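Local atomic coordinates of VP4 CORE protein (Bluetongue virus, PDB entry 2JHP), a protein that caps the messenger RNA of bluetongue virus, working as a multifunctional RNA-capping assembly line within the inner core of the virus. Residues G134-T139 with L382-F387; M182-V187 with M205-R210; F324-A329 with M333-N338. All blocks are in the same frame, centred on the assembly; numbering follows the deposited sequence.

Contact 1: G134-T139 with L382-F387; sequences GSEAET and LKKRLF. With SAH (S-adenosyl-L-homocysteine), chain B; GUN (guanine), chain D.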
loop_
_atom_site.group_PDB
_atom_site.type_symbol
_atom_site.label_atom_id
_atom_site.label_comp_id
_atom_site.label_asym_id
_atom_site.label_seq_id
_atom_site.Cartn_x
_atom_site.Cartn_y
_atom_site.Cartn_z
ATOM N N GLY A 134 4.490 -8.557 1.517
ATOM C CA GLY A 134 5.280 -7.395 1.095
ATOM C C GLY A 134 4.921 -6.135 1.871
ATOM O O GLY A 134 4.902 -5.036 1.311
ATOM N N SER A 135 4.632 -6.288 3.159
ATOM C CA SER A 135 4.004 -5.198 3.906
ATOM C C SER A 135 5.041 -4.254 4.429
ATOM O O SER A 135 6.196 -4.613 4.543
ATOM C CB SER A 135 3.161 -5.722 5.075
ATOM O OG SER A 135 2.150 -6.614 4.643
ATOM N N GLU A 136 4.608 -3.039 4.736
ATOM C CA GLU A 136 5.433 -2.043 5.413
ATOM C C GLU A 136 4.509 -1.211 6.272
ATOM O O GLU A 136 3.333 -1.561 6.414
ATOM C CB GLU A 136 6.160 -1.176 4.405
ATOM C CG GLU A 136 7.415 -1.770 3.871
ATOM C CD GLU A 136 8.135 -0.784 3.015
ATOM O OE1 GLU A 136 7.729 0.392 2.990
ATOM O OE2 GLU A 136 9.111 -1.155 2.363
ATOM N N ALA A 137 5.023 -0.123 6.849
ATOM C CA ALA A 137 4.254 0.700 7.803
ATOM C C ALA A 137 2.829 1.050 7.361
ATOM O O ALA A 137 1.935 1.097 8.202
ATOM C CB ALA A 137 5.017 1.959 8.182
ATOM N N GLU A 138 2.618 1.278 6.060
ATOM C CA GLU A 138 1.265 1.586 5.539
ATOM C C GLU A 138 0.221 0.497 5.843
ATOM O O GLU A 138 -0.952 0.805 6.064
ATOM C CB GLU A 138 1.281 1.890 4.038
ATOM C CG GLU A 138 1.169 0.659 3.146
ATOM C CD GLU A 138 2.434 -0.174 3.154
ATOM O OE1 GLU A 138 3.494 0.375 2.798
ATOM O OE2 GLU A 138 2.377 -1.367 3.510
ATOM N N THR A 139 0.657 -0.761 5.861
ATOM C CA THR A 139 -0.246 -1.864 6.138
ATOM C C THR A 139 -0.506 -2.002 7.633
ATOM O O THR A 139 -1.660 -2.118 8.047
ATOM C CB THR A 139 0.248 -3.188 5.542
ATOM O OG1 THR A 139 0.497 -2.998 4.148
ATOM C CG2 THR A 139 -0.819 -4.267 5.694
ATOM N N LEU A 382 14.458 6.089 10.470
ATOM C CA LEU A 382 14.828 5.137 11.514
ATOM C C LEU A 382 13.557 4.665 12.223
ATOM O O LEU A 382 13.317 3.465 12.347
ATOM C CB LEU A 382 15.840 5.735 12.511
ATOM C CG LEU A 382 16.276 4.827 13.676
ATOM C CD1 LEU A 382 16.859 3.481 13.179
ATOM C CD2 LEU A 382 17.258 5.515 14.592
ATOM N N LYS A 383 12.733 5.615 12.658
ATOM C CA LYS A 383 11.484 5.278 13.320
ATOM C C LYS A 383 10.661 4.306 12.475
ATOM O O LYS A 383 10.245 3.271 12.969
ATOM C CB LYS A 383 10.676 6.527 13.654
ATOM C CG LYS A 383 9.634 6.283 14.720
ATOM C CD LYS A 383 9.079 7.569 15.281
ATOM C CE LYS A 383 8.117 8.231 14.324
ATOM N NZ LYS A 383 7.592 9.499 14.901
ATOM N N LYS A 384 10.458 4.630 11.203
ATOM C CA LYS A 384 9.738 3.749 10.284
ATOM C C LYS A 384 10.256 2.318 10.342
ATOM O O LYS A 384 9.496 1.386 10.617
ATOM C CB LYS A 384 9.810 4.284 8.844
ATOM C CG LYS A 384 8.791 3.673 7.877
ATOM C CD LYS A 384 8.676 4.505 6.601
ATOM C CE LYS A 384 8.221 3.680 5.394
ATOM N NZ LYS A 384 9.290 2.747 4.908
ATOM N N ARG A 385 11.558 2.175 10.102
ATOM C CA ARG A 385 12.252 0.894 10.036
ATOM C C ARG A 385 12.228 0.076 11.330
ATOM O O ARG A 385 12.226 -1.155 11.285
ATOM C CB ARG A 385 13.703 1.111 9.636
ATOM C CG ARG A 385 13.925 1.379 8.174
ATOM C CD ARG A 385 15.359 1.039 7.851
ATOM N NE ARG A 385 15.936 1.883 6.809
ATOM C CZ ARG A 385 17.239 1.960 6.563
ATOM N NH1 ARG A 385 18.093 1.242 7.292
ATOM N NH2 ARG A 385 17.688 2.750 5.597
ATOM N N LEU A 386 12.251 0.755 12.475
ATOM C CA LEU A 386 12.134 0.079 13.755
ATOM C C LEU A 386 10.719 -0.509 13.856
ATOM O O LEU A 386 10.535 -1.694 14.105
ATOM C CB LEU A 386 12.424 1.049 14.916
ATOM C CG LEU A 386 13.851 1.549 15.190
ATOM C CD1 LEU A 386 13.854 2.670 16.226
ATOM C CD2 LEU A 386 14.761 0.429 15.669
ATOM N N PHE A 387 9.730 0.342 13.641
ATOM C CA PHE A 387 8.338 -0.044 13.630
ATOM C C PHE A 387 8.103 -1.306 12.804
ATOM O O PHE A 387 7.537 -2.277 13.306
ATOM C CB PHE A 387 7.499 1.115 13.068
ATOM C CG PHE A 387 6.023 0.948 13.258
ATOM C CD1 PHE A 387 5.496 0.723 14.519
ATOM C CD2 PHE A 387 5.156 1.054 12.177
ATOM C CE1 PHE A 387 4.141 0.583 14.702
ATOM C CE2 PHE A 387 3.784 0.934 12.348
ATOM C CZ PHE A 387 3.273 0.698 13.617
HETATM N N SAH B . 2.417 -3.996 0.205
HETATM C CA SAH B . 2.505 -2.578 0.673
HETATM C CB SAH B . 3.866 -1.908 0.459
HETATM C CG SAH B . 4.786 -2.386 -0.650
HETATM S SD SAH B . 6.439 -1.667 -0.455
HETATM C C SAH B . 1.383 -1.707 0.132
HETATM O O SAH B . 0.227 -2.135 0.085
HETATM O OXT SAH B . 1.594 -0.551 -0.235
HETATM C "C5'" SAH B . 7.184 -3.211 -1.052
HETATM C "C4'" SAH B . 7.776 -4.056 0.063
HETATM O "O4'" SAH B . 7.677 -5.432 -0.244
HETATM C "C3'" SAH B . 9.252 -3.755 0.304
HETATM O "O3'" SAH B . 9.436 -3.723 1.710
HETATM C "C2'" SAH B . 9.982 -4.961 -0.269
HETATM O "O2'" SAH B . 11.150 -5.283 0.437
HETATM C "C1'" SAH B . 8.942 -6.067 -0.094
HETATM N N9 SAH B . 9.131 -7.197 -1.031
HETATM C C8 SAH B . 9.543 -7.140 -2.342
HETATM N N7 SAH B . 9.590 -8.403 -2.838
HETATM C C5 SAH B . 9.215 -9.267 -1.865
HETATM C C6 SAH B . 9.078 -10.658 -1.826
HETATM N N6 SAH B . 9.340 -11.389 -2.907
HETATM N N1 SAH B . 8.655 -11.278 -0.665
HETATM C C2 SAH B . 8.369 -10.522 0.458
HETATM N N3 SAH B . 8.504 -9.144 0.424
HETATM C C4 SAH B . 8.922 -8.522 -0.718
HETATM N N9 GUN D . 6.107 5.596 10.088
HETATM C C8 GUN D . 4.948 5.636 9.425
HETATM N N7 GUN D . 3.948 5.338 10.256
HETATM C C5 GUN D . 4.468 5.111 11.456
HETATM C C6 GUN D . 3.898 4.769 12.679
HETATM O O6 GUN D . 2.679 4.621 12.784
HETATM N N1 GUN D . 4.746 4.602 13.787
HETATM C C2 GUN D . 6.139 4.781 13.605
HETATM N N2 GUN D . 6.959 4.622 14.627
HETATM N N3 GUN D . 6.657 5.117 12.409
HETATM C C4 GUN D . 5.849 5.280 11.348
#

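Contact 2: M182-V187 with M205-R210; sequences MLDYIV and MQFKKR. With GUN (guanine), chain D.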
loop_
_atom_site.group_PDB
_atom_site.type_symbol
_atom_site.label_atom_id
_atom_site.label_comp_id
_atom_site.label_asym_id
_atom_site.label_seq_id
_atom_site.Cartn_x
_atom_site.Cartn_y
_atom_site.Cartn_z
ATOM N N MET A 182 9.524 7.147 20.833
ATOM C CA MET A 182 9.758 5.841 21.450
ATOM C C MET A 182 8.468 5.013 21.414
ATOM O O MET A 182 8.444 3.941 20.811
ATOM C CB MET A 182 10.292 5.993 22.873
ATOM C CG MET A 182 10.751 4.736 23.507
ATOM S SD MET A 182 10.400 4.901 25.241
ATOM C CE MET A 182 11.511 3.711 25.914
ATOM N N LEU A 183 7.401 5.548 22.004
ATOM C CA LEU A 183 6.082 4.934 21.938
ATOM C C LEU A 183 5.628 4.696 20.500
ATOM O O LEU A 183 5.011 3.677 20.220
ATOM C CB LEU A 183 5.044 5.766 22.698
ATOM C CG LEU A 183 5.275 6.088 24.187
ATOM C CD1 LEU A 183 4.315 7.164 24.632
ATOM C CD2 LEU A 183 5.167 4.854 25.090
ATOM N N ASP A 184 5.962 5.609 19.592
ATOM C CA ASP A 184 5.568 5.483 18.186
ATOM C C ASP A 184 5.929 4.168 17.511
ATOM O O ASP A 184 5.098 3.602 16.796
ATOM C CB ASP A 184 6.141 6.617 17.352
ATOM C CG ASP A 184 5.293 7.843 17.387
ATOM O OD1 ASP A 184 4.149 7.762 17.876
ATOM O OD2 ASP A 184 5.782 8.896 16.925
ATOM N N TYR A 185 7.169 3.697 17.701
ATOM C CA TYR A 185 7.582 2.438 17.093
ATOM C C TYR A 185 7.345 1.184 17.950
ATOM O O TYR A 185 7.306 0.079 17.423
ATOM C CB TYR A 185 9.023 2.522 16.616
ATOM C CG TYR A 185 10.052 2.590 17.710
ATOM C CD1 TYR A 185 10.440 1.448 18.405
ATOM C CD2 TYR A 185 10.670 3.796 18.029
ATOM C CE1 TYR A 185 11.395 1.514 19.407
ATOM C CE2 TYR A 185 11.625 3.867 19.018
ATOM C CZ TYR A 185 11.987 2.723 19.703
ATOM O OH TYR A 185 12.948 2.787 20.687
ATOM N N ILE A 186 7.212 1.334 19.260
ATOM C CA ILE A 186 7.024 0.151 20.095
ATOM C C ILE A 186 5.548 -0.220 20.265
ATOM O O ILE A 186 5.226 -1.395 20.351
ATOM C CB ILE A 186 7.749 0.267 21.474
ATOM C CG1 ILE A 186 7.965 -1.113 22.122
ATOM C CG2 ILE A 186 6.993 1.207 22.416
ATOM C CD1 ILE A 186 8.970 -2.025 21.422
ATOM N N VAL A 187 4.658 0.771 20.315
ATOM C CA VAL A 187 3.225 0.508 20.511
ATOM C C VAL A 187 2.566 0.098 19.193
ATOM O O VAL A 187 2.489 0.895 18.257
ATOM C CB VAL A 187 2.475 1.727 21.114
ATOM C CG1 VAL A 187 0.970 1.428 21.278
ATOM C CG2 VAL A 187 3.088 2.156 22.446
ATOM N N MET A 205 0.762 11.950 27.017
ATOM C CA MET A 205 -0.355 12.775 26.557
ATOM C C MET A 205 -0.152 13.259 25.128
ATOM O O MET A 205 -1.119 13.438 24.395
ATOM C CB MET A 205 -0.601 13.947 27.512
ATOM C CG MET A 205 -1.034 13.508 28.914
ATOM S SD MET A 205 -2.616 12.620 28.998
ATOM C CE MET A 205 -3.767 14.005 29.067
ATOM N N GLN A 206 1.104 13.446 24.729
ATOM C CA GLN A 206 1.404 13.781 23.342
ATOM C C GLN A 206 1.156 12.600 22.405
ATOM O O GLN A 206 0.766 12.790 21.253
ATOM C CB GLN A 206 2.821 14.336 23.189
ATOM C CG GLN A 206 2.971 15.769 23.687
ATOM C CD GLN A 206 2.117 16.766 22.913
ATOM O OE1 GLN A 206 2.532 17.269 21.872
ATOM N NE2 GLN A 206 0.928 17.064 23.429
ATOM N N PHE A 207 1.360 11.387 22.911
ATOM C CA PHE A 207 1.018 10.178 22.160
ATOM C C PHE A 207 -0.501 10.097 21.946
ATOM O O PHE A 207 -0.962 9.860 20.828
ATOM C CB PHE A 207 1.553 8.931 22.859
ATOM C CG PHE A 207 1.437 7.667 22.037
ATOM C CD1 PHE A 207 2.286 7.438 20.954
ATOM C CD2 PHE A 207 0.491 6.690 22.362
ATOM C CE1 PHE A 207 2.184 6.270 20.201
ATOM C CE2 PHE A 207 0.385 5.517 21.609
ATOM C CZ PHE A 207 1.232 5.310 20.532
ATOM N N LYS A 208 -1.266 10.325 23.013
ATOM C CA LYS A 208 -2.726 10.424 22.921
ATOM C C LYS A 208 -3.158 11.424 21.847
ATOM O O LYS A 208 -4.045 11.129 21.053
ATOM C CB LYS A 208 -3.338 10.807 24.273
ATOM C CG LYS A 208 -4.860 10.907 24.249
ATOM C CD LYS A 208 -5.477 11.600 25.495
ATOM C CE LYS A 208 -5.445 13.112 25.408
ATOM N NZ LYS A 208 -6.049 13.715 26.626
ATOM N N LYS A 209 -2.517 12.592 21.827
ATOM C CA LYS A 209 -2.863 13.674 20.897
ATOM C C LYS A 209 -2.479 13.346 19.450
ATOM O O LYS A 209 -3.275 13.536 18.536
ATOM C CB LYS A 209 -2.250 15.009 21.369
ATOM C CG LYS A 209 -2.515 16.217 20.483
ATOM C CD LYS A 209 -2.989 17.408 21.330
ATOM C CE LYS A 209 -1.874 18.406 21.685
ATOM N NZ LYS A 209 -1.991 19.679 20.892
ATOM N N ARG A 210 -1.272 12.828 19.248
ATOM C CA ARG A 210 -0.816 12.475 17.901
ATOM C C ARG A 210 -1.366 11.131 17.390
ATOM O O ARG A 210 -1.542 10.960 16.190
ATOM C CB ARG A 210 0.708 12.473 17.830
ATOM C CG ARG A 210 1.346 13.778 18.206
ATOM C CD ARG A 210 2.781 13.784 17.738
ATOM N NE ARG A 210 3.723 14.570 18.548
ATOM C CZ ARG A 210 3.420 15.402 19.548
ATOM N NH1 ARG A 210 2.162 15.605 19.924
ATOM N NH2 ARG A 210 4.402 16.039 20.182
HETATM N N9 GUN D . 6.107 5.596 10.088
HETATM C C8 GUN D . 4.948 5.636 9.425
HETATM N N7 GUN D . 3.948 5.338 10.256
HETATM C C5 GUN D . 4.468 5.111 11.456
HETATM C C6 GUN D . 3.898 4.769 12.679
HETATM O O6 GUN D . 2.679 4.621 12.784
HETATM N N1 GUN D . 4.746 4.602 13.787
HETATM C C2 GUN D . 6.139 4.781 13.605
HETATM N N2 GUN D . 6.959 4.622 14.627
HETATM N N3 GUN D . 6.657 5.117 12.409
HETATM C C4 GUN D . 5.849 5.280 11.348
#

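Contact 3: F324-A329 with M333-N338; sequences FPQPGA and MYELRN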
loop_
_atom_site.group_PDB
_atom_site.type_symbol
_atom_site.label_atom_id
_atom_site.label_comp_id
_atom_site.label_asym_id
_atom_site.label_seq_id
_atom_site.Cartn_x
_atom_site.Cartn_y
_atom_site.Cartn_z
ATOM N N PHE A 324 19.214 -0.613 19.836
ATOM C CA PHE A 324 19.199 0.292 18.696
ATOM C C PHE A 324 19.169 1.771 19.018
ATOM O O PHE A 324 18.846 2.164 20.137
ATOM C CB PHE A 324 18.108 -0.066 17.683
ATOM C CG PHE A 324 16.859 -0.625 18.281
ATOM C CD1 PHE A 324 16.172 0.061 19.272
ATOM C CD2 PHE A 324 16.345 -1.830 17.809
ATOM C CE1 PHE A 324 14.993 -0.454 19.806
ATOM C CE2 PHE A 324 15.166 -2.363 18.327
ATOM C CZ PHE A 324 14.485 -1.671 19.326
ATOM N N PRO A 325 19.531 2.598 18.019
ATOM C CA PRO A 325 19.531 4.047 18.186
ATOM C C PRO A 325 18.116 4.589 18.348
ATOM O O PRO A 325 17.146 3.918 17.989
ATOM C CB PRO A 325 20.160 4.558 16.885
ATOM C CG PRO A 325 20.792 3.359 16.242
ATOM C CD PRO A 325 19.961 2.199 16.666
ATOM N N GLN A 326 18.017 5.791 18.902
ATOM C CA GLN A 326 16.733 6.413 19.208
ATOM C C GLN A 326 16.422 7.552 18.251
ATOM O O GLN A 326 17.188 8.511 18.162
ATOM C CB GLN A 326 16.718 6.945 20.642
ATOM C CG GLN A 326 17.138 5.924 21.683
ATOM C CD GLN A 326 16.790 6.374 23.073
ATOM O OE1 GLN A 326 15.617 6.553 23.402
ATOM N NE2 GLN A 326 17.803 6.566 23.902
ATOM N N PRO A 327 15.297 7.443 17.526
ATOM C CA PRO A 327 14.837 8.528 16.665
ATOM C C PRO A 327 14.556 9.776 17.496
ATOM O O PRO A 327 13.977 9.672 18.578
ATOM C CB PRO A 327 13.530 7.986 16.068
ATOM C CG PRO A 327 13.555 6.539 16.294
ATOM C CD PRO A 327 14.394 6.279 17.489
ATOM N N GLY A 328 14.979 10.937 16.992
ATOM C CA GLY A 328 14.720 12.225 17.642
ATOM C C GLY A 328 15.633 12.554 18.812
ATOM O O GLY A 328 15.450 13.579 19.478
ATOM N N ALA A 329 16.615 11.693 19.062
ATOM C CA ALA A 329 17.568 11.902 20.143
ATOM C C ALA A 329 18.712 12.804 19.685
ATOM O O ALA A 329 19.043 12.841 18.500
ATOM C CB ALA A 329 18.103 10.565 20.648
ATOM N N MET A 333 23.689 12.445 22.749
ATOM C CA MET A 333 22.945 11.571 23.649
ATOM C C MET A 333 23.401 10.108 23.519
ATOM O O MET A 333 22.983 9.387 22.605
ATOM C CB MET A 333 21.436 11.726 23.369
ATOM C CG MET A 333 20.489 10.736 24.054
ATOM S SD MET A 333 20.369 10.862 25.846
ATOM C CE MET A 333 20.284 12.638 26.130
ATOM N N TYR A 334 24.259 9.673 24.440
ATOM C CA TYR A 334 24.787 8.303 24.400
ATOM C C TYR A 334 23.917 7.312 25.139
ATOM O O TYR A 334 24.311 6.721 26.148
ATOM C CB TYR A 334 26.231 8.248 24.876
ATOM C CG TYR A 334 27.175 8.765 23.833
ATOM C CD1 TYR A 334 27.676 10.061 23.911
ATOM C CD2 TYR A 334 27.543 7.970 22.751
ATOM C CE1 TYR A 334 28.535 10.552 22.950
ATOM C CE2 TYR A 334 28.394 8.446 21.779
ATOM C CZ TYR A 334 28.896 9.737 21.887
ATOM O OH TYR A 334 29.754 10.219 20.935
ATOM N N GLU A 335 22.730 7.135 24.588
ATOM C CA GLU A 335 21.697 6.285 25.149
ATOM C C GLU A 335 20.992 5.582 23.998
ATOM O O GLU A 335 20.674 6.196 22.971
ATOM C CB GLU A 335 20.718 7.149 25.932
ATOM C CG GLU A 335 19.629 6.412 26.643
ATOM C CD GLU A 335 18.748 7.360 27.428
ATOM O OE1 GLU A 335 19.224 7.880 28.462
ATOM O OE2 GLU A 335 17.587 7.591 27.011
ATOM N N LEU A 336 20.781 4.286 24.165
ATOM C CA LEU A 336 20.063 3.488 23.182
ATOM C C LEU A 336 18.815 2.945 23.836
ATOM O O LEU A 336 18.509 3.294 24.979
ATOM C CB LEU A 336 20.934 2.333 22.685
ATOM C CG LEU A 336 22.323 2.686 22.148
ATOM C CD1 LEU A 336 23.117 1.422 22.005
ATOM C CD2 LEU A 336 22.278 3.439 20.822
ATOM N N ARG A 337 18.093 2.099 23.107
ATOM C CA ARG A 337 16.962 1.368 23.668
ATOM C C ARG A 337 17.203 -0.122 23.542
ATOM O O ARG A 337 17.743 -0.601 22.542
ATOM C CB ARG A 337 15.648 1.767 22.996
ATOM C CG ARG A 337 15.170 3.168 23.337
ATOM C CD ARG A 337 14.836 3.297 24.809
ATOM N NE ARG A 337 14.778 4.694 25.223
ATOM C CZ ARG A 337 14.542 5.107 26.467
ATOM N NH1 ARG A 337 14.307 4.233 27.439
ATOM N NH2 ARG A 337 14.524 6.403 26.739
ATOM N N ASN A 338 16.827 -0.844 24.585
ATOM C CA ASN A 338 17.026 -2.273 24.637
ATOM C C ASN A 338 15.708 -2.947 24.381
ATOM O O ASN A 338 14.818 -2.913 25.229
ATOM C CB ASN A 338 17.569 -2.681 26.008
ATOM C CG ASN A 338 17.949 -4.150 26.080
ATOM O OD1 ASN A 338 18.404 -4.616 27.115
ATOM N ND2 ASN A 338 17.762 -4.882 24.991
#

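Contact 1: G134-T139 with L382-F387
Glu136 and Lys384 are joined by a salt bridge between the S-adenosylhomocysteine and guanine sites; its hydrogen bond, from NZ of Lys384 to OE1 of Glu136, is weak at 3.4 Å. The other oxygen, OE2 of Glu136, accepts a hydrogen bond from O3' of bound S-adenosylhomocysteine at 2.7 Å. Gly134 O accepts one from the amino N of the same ligand at 2.9 Å. CB of Ala137 lies at the rim of the Phe387 ring, close to its plane, 4.1 Å from CD2. Phe387 turns one face to the guanine, whose N1 is 3.8 Å above the ring centre; CG anti to the backbone N (chi1 -168°) carries the ring there. At the first helical turn, where Glu136 is the N-cap residue, OE2 of Glu138 accepts from the backbone N of Glu136 at 3.0 Å and from OG1 of Thr139. OE2 of Glu388 forms a salt bridge with NZ of Lys384 and accepts a hydrogen bond from N of Ala137. Segment 134-139 links strand 131-132, an inner strand of the mixed sheet between 149-152 and 406-408, to helix 137-141; 382-387 lies in helix 380-391, which leads to edge strand 393-394.

Contact 2: M182-V187 with M205-R210
The Phe207 ring presents one face to Leu183, whose CB lies 3.6 Å above the ring plane and displaced toward the rim, a CH-pi contact with a CB-to-centroid distance of 4.0 Å. At the edge, near the ring plane, OD1 of Asp184 comes within 3.4 Å of CE1 of Phe207; carboxylate and ring planes are inclined by 47°, and the two side chains run past each other in opposite directions. Val187 approaches CZ of Phe207 obliquely with its CB, 3.8 Å away. A chi1 of -171° sends the ring away from its own backbone N and against Leu183, Asp184 and Val187, and CD1 of Leu183 completes the fit against CB of Phe207 at 3.7 Å. Within the second helix, Arg210 points NH1 and NH2 at one atom, OE1 of Gln206, which lies in the guanidinium plane; both nitrogens come from the same face of the amide.

The contact joins helix 178-186, which leads into strand 192-196, to helix 202-210, which follows that strand in the Rossmann-like methyltransferase sheet. Next to the aromatic contact, the backbone O of Asp184 accepts hydrogen bonds from N2 of guanine at 3.0 Å and N1 at 3.2 Å, so the base is read along its N1-N2 edge. Asp184 thus faces three ways: its O to guanine, OD2 to a salt bridge with Lys383, and OD1 to the hydrogen-bearing edge of Phe207, a probably favourable electrostatic match.

Contact 3: F324-A329 with M333-N338
Gln326 reaches across a beta hairpin to Glu335 and Arg337. This is the antiparallel end of a seven-stranded sheet in the order 3-2-1-4-5-7-6, the hallmark of Rossmann-like methyltransferases, with strand 335-341 inserted between strands 302-308 and 322-324. Phe324 and Arg337 form a hydrogen-bonded antiparallel pair, each backbone N reaching the partner's O at 3.1 Å. Their side chains cross at about a right angle on one face of the sheet, CE1 of Phe324 3.9 Å from CB of Arg337. The chain then leaves the sheet for a type II turn, Gln326 to Ala329. With CG anti to its own carbonyl carbon (chi1 -52°) and an extended chain, Gln326 brings its amide to the opposite strand. There NE2 donates to the backbone O of Glu335 at 3.0 Å, sitting above that carbonyl plane, and to OE2 of Glu335 at 3.3 Å. Two bonds from NE2, and one accepted by OE1, fix which end of the amide is which. The carboxylate of Glu335 also pairs with Lys306, and the guanidinium of Arg337 with Asp265. Amide and guanidinium planes stand 88° apart: NE of Arg337 meets OE1 of Gln326 at 2.7 Å from above the carbonyl plane.

Helix 380-391 ties the three contacts together. In contact 1 it adjoins the loop that holds one S-adenosylhomocysteine. NZ of its Lys383 reaches OD2 of Asp184 in contact 2 at 2.8 Å, and CD2 of its Leu386 packs on CD2 of Phe324 in contact 3 at 3.5 Å. Contacts 1 and 2 have centres about 15 Å apart and share one of the two bound guanines, which lies over a face of Phe387 and is held at its edge by Asp184 O, with Arg214 and Asn141 as further partners. Contact 2 joins helices flanking the sheet that contains contact 3, and the two meet through Tyr185, whose OH lies 3.5 Å from CG of Arg337. This guanine thus lies where elements associated with two sheets converge.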